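Local coordinates for cyclopropane mycolic acid synthase 1 (Mycobacterium tuberculosis, PDB 1KPG), which converts a cis double bond at the distal position of alpha mycolic acids into a cyclopropane ring, taking the methylene carbon from S-adenosyl-L-methionine, at residues 36-41 against 229-234; 138-143 against 204-209; 165-170 against 278-283. All blocks are in the same frame, centred on the assembly; numbering follows the deposited sequence.

In the fold
Interactions 2 and 3 line the ligand pocket of a methyltransferase fold, while interaction 1 lies at the surface beside it and reaches in through Tyr232. Interaction 3 is the pairing of strands 163-171 and 278-286; its centre lies about 9 Å from that of interaction 2 and about 13 Å from that of interaction 1, whereas the centres of 1 and 2 are about 21 Å apart. Probable hydrogen bonds join both to the strand pair: Gln229 NE2 to Ile278 O at 3.0 Å, and Glu140 OE2 to Ile169 N at 2.9 Å. All three touch the cetyl-trimethyl-ammonium, which probably marks the acyl-chain channel; S-adenosyl-L-homocysteine touches interaction 2, and the carbonate ion is bonded in interactions 1 and 3.

Interaction 1. Residues 36-41 against 229-234; sequences AYFERD and QPHYAK. With 16A (cetyl-trimethyl-ammonium), chain G; CO3 (carbonate ion), chain E.
A mainly aromatic surface contact, centred on His231, which Tyr37 and Phe38 both touch, packs the loop between helices 20-23 and 45-57 against the first turns of helix 229-245. The edge of the Tyr37 ring is directed at one face of the His231 imidazole: the planes stand at 62°, the centroids are 5.2 Å apart, and the closest pair is Tyr37 CD1 to His231 CE1 at 3.7 Å. His231 ND1 lies near the plane of the Phe38 ring, at its edge, and is also 3.1 Å from the backbone N of Phe38. One turn along the helix, Lys234 covers a face of the phenyl ring, CG standing 3.8 Å from the ring centroid, a CH-pi contact. The lysine chain bends at CB-CG (chi2 62°), which carries the ammonium away from the ring. Tyr232 turns its back on the loop and reaches the ligand pocket, where its hydroxyl donates to carbonate O1 (OH to O1 2.5 Å). Ala36 O is buried 3.2 Å from His231 CB and has no polar partner in the model, whereas Ala36 N bonds to Thr235 OG1 just beyond. Between the two segments themselves, cohesion therefore rests largely on ring and CH-pi packing.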
# COMPACT_ATOMS: atom_id res chain seq x y z
N ALA A 36 8.80 2.61 -3.37
CA ALA A 36 9.42 3.91 -3.18
C ALA A 36 9.55 4.57 -4.54
O ALA A 36 9.35 3.93 -5.57
CB ALA A 36 10.79 3.75 -2.52
N TYR A 37 9.90 5.85 -4.53
CA TYR A 37 10.06 6.62 -5.75
C TYR A 37 11.46 7.21 -5.83
O TYR A 37 11.77 8.20 -5.16
CB TYR A 37 9.01 7.74 -5.80
CG TYR A 37 9.06 8.64 -7.02
CD1 TYR A 37 9.22 8.10 -8.30
CD2 TYR A 37 8.92 10.02 -6.89
CE1 TYR A 37 9.24 8.93 -9.43
CE2 TYR A 37 8.93 10.85 -8.01
CZ TYR A 37 9.09 10.31 -9.27
OH TYR A 37 9.10 11.13 -10.37
N PHE A 38 12.31 6.59 -6.64
CA PHE A 38 13.67 7.08 -6.80
C PHE A 38 13.65 8.22 -7.80
O PHE A 38 14.08 8.08 -8.95
CB PHE A 38 14.59 5.94 -7.24
CG PHE A 38 14.72 4.86 -6.19
CD1 PHE A 38 13.72 3.92 -6.02
CD2 PHE A 38 15.81 4.85 -5.32
CE1 PHE A 38 13.79 2.97 -4.99
CE2 PHE A 38 15.89 3.92 -4.29
CZ PHE A 38 14.87 2.98 -4.12
N GLU A 39 13.12 9.35 -7.34
CA GLU A 39 13.02 10.57 -8.13
C GLU A 39 14.38 10.86 -8.73
O GLU A 39 14.49 11.17 -9.92
CB GLU A 39 12.55 11.71 -7.22
CG GLU A 39 12.21 13.00 -7.95
CD GLU A 39 11.21 13.84 -7.18
OE1 GLU A 39 11.29 13.88 -5.93
OE2 GLU A 39 10.34 14.48 -7.82
N ARG A 40 15.42 10.77 -7.91
CA ARG A 40 16.80 10.96 -8.35
C ARG A 40 17.40 9.57 -8.23
O ARG A 40 17.15 8.87 -7.24
CB ARG A 40 17.57 11.92 -7.44
CG ARG A 40 17.06 13.34 -7.41
CD ARG A 40 18.07 14.24 -6.70
NE ARG A 40 18.38 13.78 -5.34
CZ ARG A 40 17.62 13.99 -4.28
NH1 ARG A 40 16.48 14.66 -4.39
NH2 ARG A 40 17.99 13.52 -3.09
N ASP A 41 18.18 9.15 -9.21
CA ASP A 41 18.77 7.82 -9.19
C ASP A 41 19.68 7.50 -8.01
O ASP A 41 19.95 6.33 -7.75
CB ASP A 41 19.53 7.57 -10.49
CG ASP A 41 18.60 7.30 -11.66
OD1 ASP A 41 17.82 8.20 -12.02
OD2 ASP A 41 18.65 6.18 -12.21
N GLN A 229 6.72 1.05 -11.78
CA GLN A 229 7.20 -0.31 -11.98
C GLN A 229 8.69 -0.54 -11.72
O GLN A 229 9.05 -1.34 -10.86
CB GLN A 229 6.83 -0.75 -13.40
CG GLN A 229 7.12 -2.20 -13.76
CD GLN A 229 6.54 -2.54 -15.12
OE1 GLN A 229 6.77 -1.83 -16.10
NE2 GLN A 229 5.78 -3.63 -15.19
N PRO A 230 9.58 0.16 -12.46
CA PRO A 230 11.03 -0.01 -12.27
C PRO A 230 11.47 0.29 -10.83
O PRO A 230 12.41 -0.31 -10.33
CB PRO A 230 11.64 1.00 -13.25
CG PRO A 230 10.54 1.26 -14.24
CD PRO A 230 9.31 1.27 -13.39
N HIS A 231 10.77 1.23 -10.19
CA HIS A 231 11.08 1.61 -8.82
C HIS A 231 10.82 0.49 -7.81
O HIS A 231 11.49 0.41 -6.77
CB HIS A 231 10.27 2.86 -8.44
CG HIS A 231 10.56 4.05 -9.30
ND1 HIS A 231 11.62 4.89 -9.08
CD2 HIS A 231 9.93 4.51 -10.41
CE1 HIS A 231 11.64 5.83 -10.02
NE2 HIS A 231 10.63 5.62 -10.84
N TYR A 232 9.86 -0.38 -8.10
CA TYR A 232 9.57 -1.46 -7.16
C TYR A 232 10.65 -2.53 -7.16
O TYR A 232 10.97 -3.09 -6.12
CB TYR A 232 8.21 -2.12 -7.43
CG TYR A 232 7.44 -2.35 -6.15
CD1 TYR A 232 8.11 -2.60 -4.95
CD2 TYR A 232 6.05 -2.27 -6.12
CE1 TYR A 232 7.41 -2.74 -3.74
CE2 TYR A 232 5.34 -2.42 -4.92
CZ TYR A 232 6.03 -2.65 -3.74
OH TYR A 232 5.35 -2.76 -2.55
N ALA A 233 11.20 -2.82 -8.34
CA ALA A 233 12.25 -3.82 -8.44
C ALA A 233 13.38 -3.37 -7.51
O ALA A 233 13.89 -4.15 -6.71
CB ALA A 233 12.74 -3.92 -9.88
N LYS A 234 13.74 -2.10 -7.62
CA LYS A 234 14.80 -1.53 -6.79
C LYS A 234 14.42 -1.59 -5.31
O LYS A 234 15.21 -2.03 -4.48
CB LYS A 234 15.05 -0.08 -7.20
CG LYS A 234 16.14 0.62 -6.40
CD LYS A 234 17.49 -0.06 -6.60
CE LYS A 234 18.61 0.76 -6.00
NZ LYS A 234 19.92 0.06 -6.07
C1 16A G . 5.47 -6.24 -3.14
C2 16A G . 4.25 -7.14 -3.32
C3 16A G . 4.11 -7.61 -4.78
C4 16A G . 2.90 -8.51 -5.07
C5 16A G . 2.87 -8.95 -6.54
C6 16A G . 1.69 -9.85 -6.96
C7 16A G . 1.34 -11.13 -6.16
C8 16A G . -0.02 -11.32 -5.44
C9 16A G . -1.22 -10.41 -5.78
C10 16A G . -1.37 -9.20 -4.86
C11 16A G . -2.16 -9.35 -3.53
C12 16A G . -1.58 -8.80 -2.20
C13 16A G . -0.78 -7.49 -2.26
C14 16A G . -0.25 -7.01 -0.91
C15 16A G . 0.72 -5.84 -1.15
C16 16A G . 1.34 -5.38 0.19
N1 16A G . 2.29 -4.28 0.33
C17 16A G . 2.63 -4.28 1.80
C18 16A G . 3.60 -4.46 -0.43
C19 16A G . 1.63 -2.95 0.05
C CO3 E . 2.54 -0.87 -3.43
O1 CO3 E . 2.91 -2.09 -2.66
O2 CO3 E . 3.48 0.06 -3.69
O3 CO3 E . 1.26 -0.71 -3.88

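Interaction 2. Residues 138-143 against 204-209; sequences AFEHFG and RLPSIP. With 16A (cetyl-trimethyl-ammonium), chain G; SAH (S-adenosyl-L-homocysteine), chain F.
Phe139 meets Pro206 ring edge to ring: Phe139 CD2 approaches Pro206 CG to 3.7 Å, with the pyrrolidine carbons near the phenyl plane. The aromatic ring is also stacked on Tyr147 of helix 147-157. At Glu140 the two segments are tied through the backbone, where Arg204 N donates to Glu140 O at 2.9 Å with a nearly straight N-H...O angle of 163°. The glutamate CB lies 3.3 Å from C13 of the detergent, and the bend at chi2 (91°) turns the carboxylate so that OE2 accepts from Ile169 N. His141 turns away from 204-209; its CB is 3.5 Å from C8 of the S-adenosyl-L-homocysteine adenine, while its NE2 is hydrogen-bonded to Tyr16 OH. Phe142 presents its ring edge to the same base, CE1 being 3.7 Å from C5, and one face of its ring is covered by Phe139 CA. Gly143 has backbone angles at which a CB would jam against the Phe142 carbonyl O; its CA lies 4.2 Å from Arg204 CG. A cofactor-side loop leaving the C-terminal end of strand 132-136 belongs to the class I methyltransferase fold, whereas the presumed acyl channel beside it is probably a feature of the CFA/CMAS family.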
# COMPACT_ATOMS: atom_id res chain seq x y z
N ALA A 138 -3.08 -0.83 -0.15
CA ALA A 138 -4.12 -1.50 0.64
C ALA A 138 -5.19 -2.12 -0.26
O ALA A 138 -5.79 -3.15 0.06
CB ALA A 138 -4.77 -0.50 1.60
N PHE A 139 -5.42 -1.47 -1.40
CA PHE A 139 -6.41 -1.91 -2.38
C PHE A 139 -6.28 -3.39 -2.74
O PHE A 139 -7.28 -4.07 -3.01
CB PHE A 139 -6.26 -1.04 -3.64
CG PHE A 139 -7.34 -1.26 -4.66
CD1 PHE A 139 -8.60 -0.69 -4.49
CD2 PHE A 139 -7.10 -2.03 -5.79
CE1 PHE A 139 -9.61 -0.88 -5.44
CE2 PHE A 139 -8.09 -2.22 -6.75
CZ PHE A 139 -9.36 -1.65 -6.58
N GLU A 140 -5.05 -3.90 -2.75
CA GLU A 140 -4.80 -5.29 -3.10
C GLU A 140 -5.40 -6.29 -2.11
O GLU A 140 -5.53 -7.48 -2.42
CB GLU A 140 -3.29 -5.54 -3.22
CG GLU A 140 -2.59 -4.62 -4.21
CD GLU A 140 -2.05 -3.35 -3.58
OE1 GLU A 140 -2.72 -2.79 -2.68
OE2 GLU A 140 -0.96 -2.90 -3.98
N HIS A 141 -5.76 -5.81 -0.93
CA HIS A 141 -6.35 -6.64 0.12
C HIS A 141 -7.88 -6.60 0.12
O HIS A 141 -8.53 -7.39 0.81
CB HIS A 141 -5.85 -6.17 1.49
CG HIS A 141 -4.42 -6.51 1.79
ND1 HIS A 141 -4.00 -7.79 2.06
CD2 HIS A 141 -3.33 -5.72 1.88
CE1 HIS A 141 -2.70 -7.78 2.32
NE2 HIS A 141 -2.27 -6.54 2.22
N PHE A 142 -8.45 -5.67 -0.64
CA PHE A 142 -9.90 -5.53 -0.66
C PHE A 142 -10.62 -6.72 -1.29
O PHE A 142 -11.66 -7.14 -0.79
CB PHE A 142 -10.29 -4.23 -1.39
CG PHE A 142 -9.72 -2.97 -0.75
CD1 PHE A 142 -9.06 -3.03 0.47
CD2 PHE A 142 -9.87 -1.74 -1.38
CE1 PHE A 142 -8.55 -1.87 1.07
CE2 PHE A 142 -9.37 -0.56 -0.79
CZ PHE A 142 -8.71 -0.63 0.43
N GLY A 143 -10.06 -7.25 -2.36
CA GLY A 143 -10.68 -8.39 -3.03
C GLY A 143 -11.63 -7.93 -4.13
O GLY A 143 -12.22 -6.86 -4.03
N ARG A 204 -5.48 -10.05 -3.84
CA ARG A 204 -5.92 -10.11 -5.23
C ARG A 204 -5.17 -9.11 -6.09
O ARG A 204 -4.99 -7.96 -5.70
CB ARG A 204 -7.42 -9.81 -5.31
CG ARG A 204 -8.30 -11.03 -5.31
CD ARG A 204 -8.17 -11.78 -6.62
NE ARG A 204 -9.10 -12.89 -6.71
CZ ARG A 204 -9.22 -13.69 -7.76
NH1 ARG A 204 -8.46 -13.50 -8.83
NH2 ARG A 204 -10.10 -14.68 -7.74
N LEU A 205 -4.74 -9.56 -7.27
CA LEU A 205 -4.01 -8.70 -8.19
C LEU A 205 -4.96 -7.98 -9.15
O LEU A 205 -5.60 -8.61 -10.00
CB LEU A 205 -3.00 -9.52 -8.99
CG LEU A 205 -2.05 -8.70 -9.87
CD1 LEU A 205 -1.25 -7.75 -9.00
CD2 LEU A 205 -1.12 -9.63 -10.65
N PRO A 206 -5.07 -6.65 -9.01
CA PRO A 206 -5.93 -5.81 -9.85
C PRO A 206 -5.32 -5.59 -11.23
O PRO A 206 -4.10 -5.69 -11.41
CB PRO A 206 -5.98 -4.48 -9.07
CG PRO A 206 -5.61 -4.87 -7.66
CD PRO A 206 -4.53 -5.88 -7.88
N SER A 207 -6.16 -5.29 -12.22
CA SER A 207 -5.67 -5.02 -13.57
C SER A 207 -5.93 -3.54 -13.80
O SER A 207 -6.90 -2.99 -13.28
CB SER A 207 -6.43 -5.86 -14.61
OG SER A 207 -7.76 -5.40 -14.78
N ILE A 208 -5.07 -2.88 -14.57
CA ILE A 208 -5.28 -1.45 -14.83
C ILE A 208 -6.68 -1.21 -15.40
O ILE A 208 -7.37 -0.28 -14.99
CB ILE A 208 -4.21 -0.90 -15.79
CG1 ILE A 208 -2.81 -1.09 -15.17
CG2 ILE A 208 -4.47 0.57 -16.08
CD1 ILE A 208 -1.66 -0.74 -16.10
N PRO A 209 -7.12 -2.05 -16.35
CA PRO A 209 -8.47 -1.86 -16.91
C PRO A 209 -9.55 -1.99 -15.84
O PRO A 209 -10.53 -1.25 -15.84
CB PRO A 209 -8.56 -2.97 -17.96
CG PRO A 209 -7.14 -3.08 -18.44
CD PRO A 209 -6.36 -3.03 -17.14
C1 16A G . 5.47 -6.24 -3.14
C2 16A G . 4.25 -7.14 -3.32
C3 16A G . 4.11 -7.61 -4.78
C4 16A G . 2.90 -8.51 -5.07
C5 16A G . 2.87 -8.95 -6.54
C6 16A G . 1.69 -9.85 -6.96
C7 16A G . 1.34 -11.13 -6.16
C8 16A G . -0.02 -11.32 -5.44
C9 16A G . -1.22 -10.41 -5.78
C10 16A G . -1.37 -9.20 -4.86
C11 16A G . -2.16 -9.35 -3.53
C12 16A G . -1.58 -8.80 -2.20
C13 16A G . -0.78 -7.49 -2.26
C14 16A G . -0.25 -7.01 -0.91
C15 16A G . 0.72 -5.84 -1.15
C16 16A G . 1.34 -5.38 0.19
N1 16A G . 2.29 -4.28 0.33
C17 16A G . 2.63 -4.28 1.80
C18 16A G . 3.60 -4.46 -0.43
C19 16A G . 1.63 -2.95 0.05
N SAH F . -0.11 2.49 3.22
CA SAH F . 0.98 1.95 4.04
CB SAH F . 0.76 0.47 4.40
CG SAH F . 0.62 -0.54 3.23
SD SAH F . 0.42 -2.25 3.79
C SAH F . 2.33 2.10 3.34
O SAH F . 2.33 2.35 2.11
OXT SAH F . 3.37 1.95 4.01
C5' SAH F . -1.34 -2.59 3.48
C4' SAH F . -2.20 -1.81 4.47
O4' SAH F . -3.60 -1.71 4.12
C3' SAH F . -2.15 -2.36 5.90
O3' SAH F . -1.96 -1.25 6.80
C2' SAH F . -3.50 -3.02 6.06
O2' SAH F . -3.86 -3.13 7.43
C1' SAH F . -4.37 -2.09 5.28
N9 SAH F . -5.69 -2.61 4.89
C8 SAH F . -6.05 -3.83 4.10
N7 SAH F . -7.32 -3.99 3.92
C5 SAH F . -7.89 -2.88 4.60
C6 SAH F . -9.24 -2.46 4.78
N6 SAH F . -10.30 -3.14 4.29
N1 SAH F . -9.47 -1.31 5.50
C2 SAH F . -8.42 -0.61 6.01
N3 SAH F . -7.12 -0.90 5.90
C4 SAH F . -6.91 -2.05 5.18

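Interaction 3. Residues 165-170 against 278-283; sequences LLHTIT and IDVNQF. With 16A (cetyl-trimethyl-ammonium), chain G; CO3 (carbonate ion), chain E.
Strand segments 165-170 and 278-283 run antiparallel, their axes 4.2 Å apart at closest approach and at 158° to one another, with six backbone hydrogen bonds joining the pairs Leu166-Phe283, Thr168-Asn281 and Thr170-Asp279. This is the junction of strands 163-171 and 278-286 in the seven-stranded sheet (order 3-2-1-4-5-7-6) of a class I methyltransferase, strand 278-286 being the reversed one. Between the hydrogen-bonded pairs stand the non-hydrogen-bonded pairs His167-Gln282 and Ile169-Val280, whose side chains share the sheet face bearing the pocket.

There His167 holds CG anti to the backbone N (chi1 167°), which brings its ring alongside the neighbouring strand, and Gln282 NE2 donates to ND1 over 2.9 Å, almost straight at 169°. The donor lies close to the imidazole plane, although the amide and ring planes are turned well apart. On the ring's other nitrogen, His167 NE2 bonds to carbonate O2 at 2.6 Å; Gln282 probably helps to fix the rotation of the ring, and its own OE1 takes a bond from Lys59 NZ. The ion, probably from the crystallisation liquor, is also bonded to Cys35 N. Beside the histidine, Val280 CG2 packs 3.4 Å from His167 NE2, while Ile169 CD1 reaches C3 of the detergent at 3.6 Å, giving the pocket an apolar wall next to the bound carbonate.

On the other face, Leu166 and Phe283 pack on Val211 of helix 208-216, and Thr170, Asn281 and Phe283 on Ile208, with Thr168 against Phe139 and Glu140. The methyl of Thr168 meets the phenyl ring at its edge, CG2 to Phe283 CE2 3.8 Å. Asn281 ND2 gives a weak bond to Thr170 OG1 and a second one to OD2 of Asp279, whose OD1 pairs with Ser227 OG; ND2 meets OD2 at 3.1 Å, from above the carboxylate plane.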
# COMPACT_ATOMS: atom_id res chain seq x y z
N LEU A 165 -6.10 9.63 -4.22
CA LEU A 165 -4.93 9.12 -4.90
C LEU A 165 -4.87 7.66 -4.48
O LEU A 165 -4.62 7.34 -3.31
CB LEU A 165 -3.65 9.85 -4.47
CG LEU A 165 -2.36 9.48 -5.21
CD1 LEU A 165 -1.91 8.07 -4.85
CD2 LEU A 165 -2.57 9.62 -6.71
N LEU A 166 -5.14 6.79 -5.44
CA LEU A 166 -5.11 5.36 -5.21
C LEU A 166 -3.83 4.81 -5.82
O LEU A 166 -3.64 4.83 -7.04
CB LEU A 166 -6.33 4.70 -5.85
CG LEU A 166 -6.43 3.17 -5.72
CD1 LEU A 166 -6.47 2.78 -4.25
CD2 LEU A 166 -7.67 2.68 -6.43
N HIS A 167 -2.94 4.35 -4.95
CA HIS A 167 -1.66 3.78 -5.36
C HIS A 167 -1.78 2.28 -5.10
O HIS A 167 -1.92 1.86 -3.96
CB HIS A 167 -0.54 4.41 -4.52
CG HIS A 167 0.78 3.71 -4.61
ND1 HIS A 167 1.97 4.40 -4.70
CD2 HIS A 167 1.11 2.40 -4.55
CE1 HIS A 167 2.98 3.54 -4.69
NE2 HIS A 167 2.48 2.32 -4.60
N THR A 168 -1.72 1.48 -6.16
CA THR A 168 -1.85 0.04 -6.01
C THR A 168 -1.08 -0.74 -7.06
O THR A 168 -0.85 -0.26 -8.17
CB THR A 168 -3.33 -0.39 -6.09
OG1 THR A 168 -3.42 -1.82 -6.06
CG2 THR A 168 -3.97 0.13 -7.39
N ILE A 169 -0.69 -1.95 -6.68
CA ILE A 169 0.01 -2.85 -7.56
C ILE A 169 -1.04 -3.33 -8.55
O ILE A 169 -2.23 -3.39 -8.22
CB ILE A 169 0.57 -4.06 -6.76
CG1 ILE A 169 1.77 -3.60 -5.93
CG2 ILE A 169 0.93 -5.22 -7.69
CD1 ILE A 169 2.13 -4.55 -4.80
N THR A 170 -0.62 -3.63 -9.77
CA THR A 170 -1.54 -4.11 -10.79
C THR A 170 -0.78 -5.18 -11.56
O THR A 170 0.44 -5.20 -11.53
CB THR A 170 -1.98 -2.97 -11.75
OG1 THR A 170 -0.84 -2.44 -12.43
CG2 THR A 170 -2.64 -1.85 -10.97
N ILE A 278 4.20 -7.63 -13.44
CA ILE A 278 3.42 -6.95 -12.41
C ILE A 278 3.88 -5.51 -12.43
O ILE A 278 5.03 -5.22 -12.73
CB ILE A 278 3.61 -7.54 -11.00
CG1 ILE A 278 5.10 -7.65 -10.68
CG2 ILE A 278 2.88 -8.87 -10.91
CD1 ILE A 278 5.36 -8.32 -9.34
N ASP A 279 2.97 -4.62 -12.09
CA ASP A 279 3.24 -3.20 -12.15
C ASP A 279 2.69 -2.56 -10.88
O ASP A 279 2.18 -3.25 -9.99
CB ASP A 279 2.53 -2.66 -13.41
CG ASP A 279 2.96 -1.26 -13.81
OD1 ASP A 279 3.89 -0.70 -13.20
OD2 ASP A 279 2.35 -0.73 -14.76
N VAL A 280 2.84 -1.25 -10.78
CA VAL A 280 2.33 -0.50 -9.64
C VAL A 280 2.03 0.88 -10.19
O VAL A 280 2.87 1.52 -10.81
CB VAL A 280 3.36 -0.45 -8.49
CG1 VAL A 280 4.67 0.14 -8.96
CG2 VAL A 280 2.77 0.34 -7.32
N ASN A 281 0.80 1.34 -9.97
CA ASN A 281 0.38 2.64 -10.49
C ASN A 281 -0.33 3.52 -9.48
O ASN A 281 -0.95 3.03 -8.54
CB ASN A 281 -0.55 2.42 -11.68
CG ASN A 281 0.15 1.80 -12.87
OD1 ASN A 281 0.70 2.51 -13.70
ND2 ASN A 281 0.13 0.48 -12.94
N GLN A 282 -0.23 4.82 -9.69
CA GLN A 282 -0.93 5.78 -8.85
C GLN A 282 -2.02 6.34 -9.75
O GLN A 282 -1.73 6.88 -10.82
CB GLN A 282 -0.00 6.91 -8.38
CG GLN A 282 1.19 6.47 -7.53
CD GLN A 282 1.69 7.59 -6.61
OE1 GLN A 282 1.62 8.77 -6.95
NE2 GLN A 282 2.22 7.21 -5.46
N PHE A 283 -3.27 6.19 -9.33
CA PHE A 283 -4.42 6.68 -10.09
C PHE A 283 -4.97 7.92 -9.40
O PHE A 283 -5.40 7.85 -8.25
CB PHE A 283 -5.53 5.63 -10.12
CG PHE A 283 -5.14 4.33 -10.77
CD1 PHE A 283 -5.39 4.12 -12.12
CD2 PHE A 283 -4.54 3.32 -10.03
CE1 PHE A 283 -5.04 2.92 -12.73
CE2 PHE A 283 -4.19 2.11 -10.62
CZ PHE A 283 -4.44 1.91 -11.97
C1 16A G . 5.47 -6.24 -3.14
C2 16A G . 4.25 -7.14 -3.32
C3 16A G . 4.11 -7.61 -4.78
C4 16A G . 2.90 -8.51 -5.07
C5 16A G . 2.87 -8.95 -6.54
C6 16A G . 1.69 -9.85 -6.96
C7 16A G . 1.34 -11.13 -6.16
C8 16A G . -0.02 -11.32 -5.44
C9 16A G . -1.22 -10.41 -5.78
C10 16A G . -1.37 -9.20 -4.86
C11 16A G . -2.16 -9.35 -3.53
C12 16A G . -1.58 -8.80 -2.20
C13 16A G . -0.78 -7.49 -2.26
C14 16A G . -0.25 -7.01 -0.91
C15 16A G . 0.72 -5.84 -1.15
C16 16A G . 1.34 -5.38 0.19
N1 16A G . 2.29 -4.28 0.33
C17 16A G . 2.63 -4.28 1.80
C18 16A G . 3.60 -4.46 -0.43
C19 16A G . 1.63 -2.95 0.05
C CO3 E . 2.54 -0.87 -3.43
O1 CO3 E . 2.91 -2.09 -2.66
O2 CO3 E . 3.48 0.06 -3.69
O3 CO3 E . 1.26 -0.71 -3.88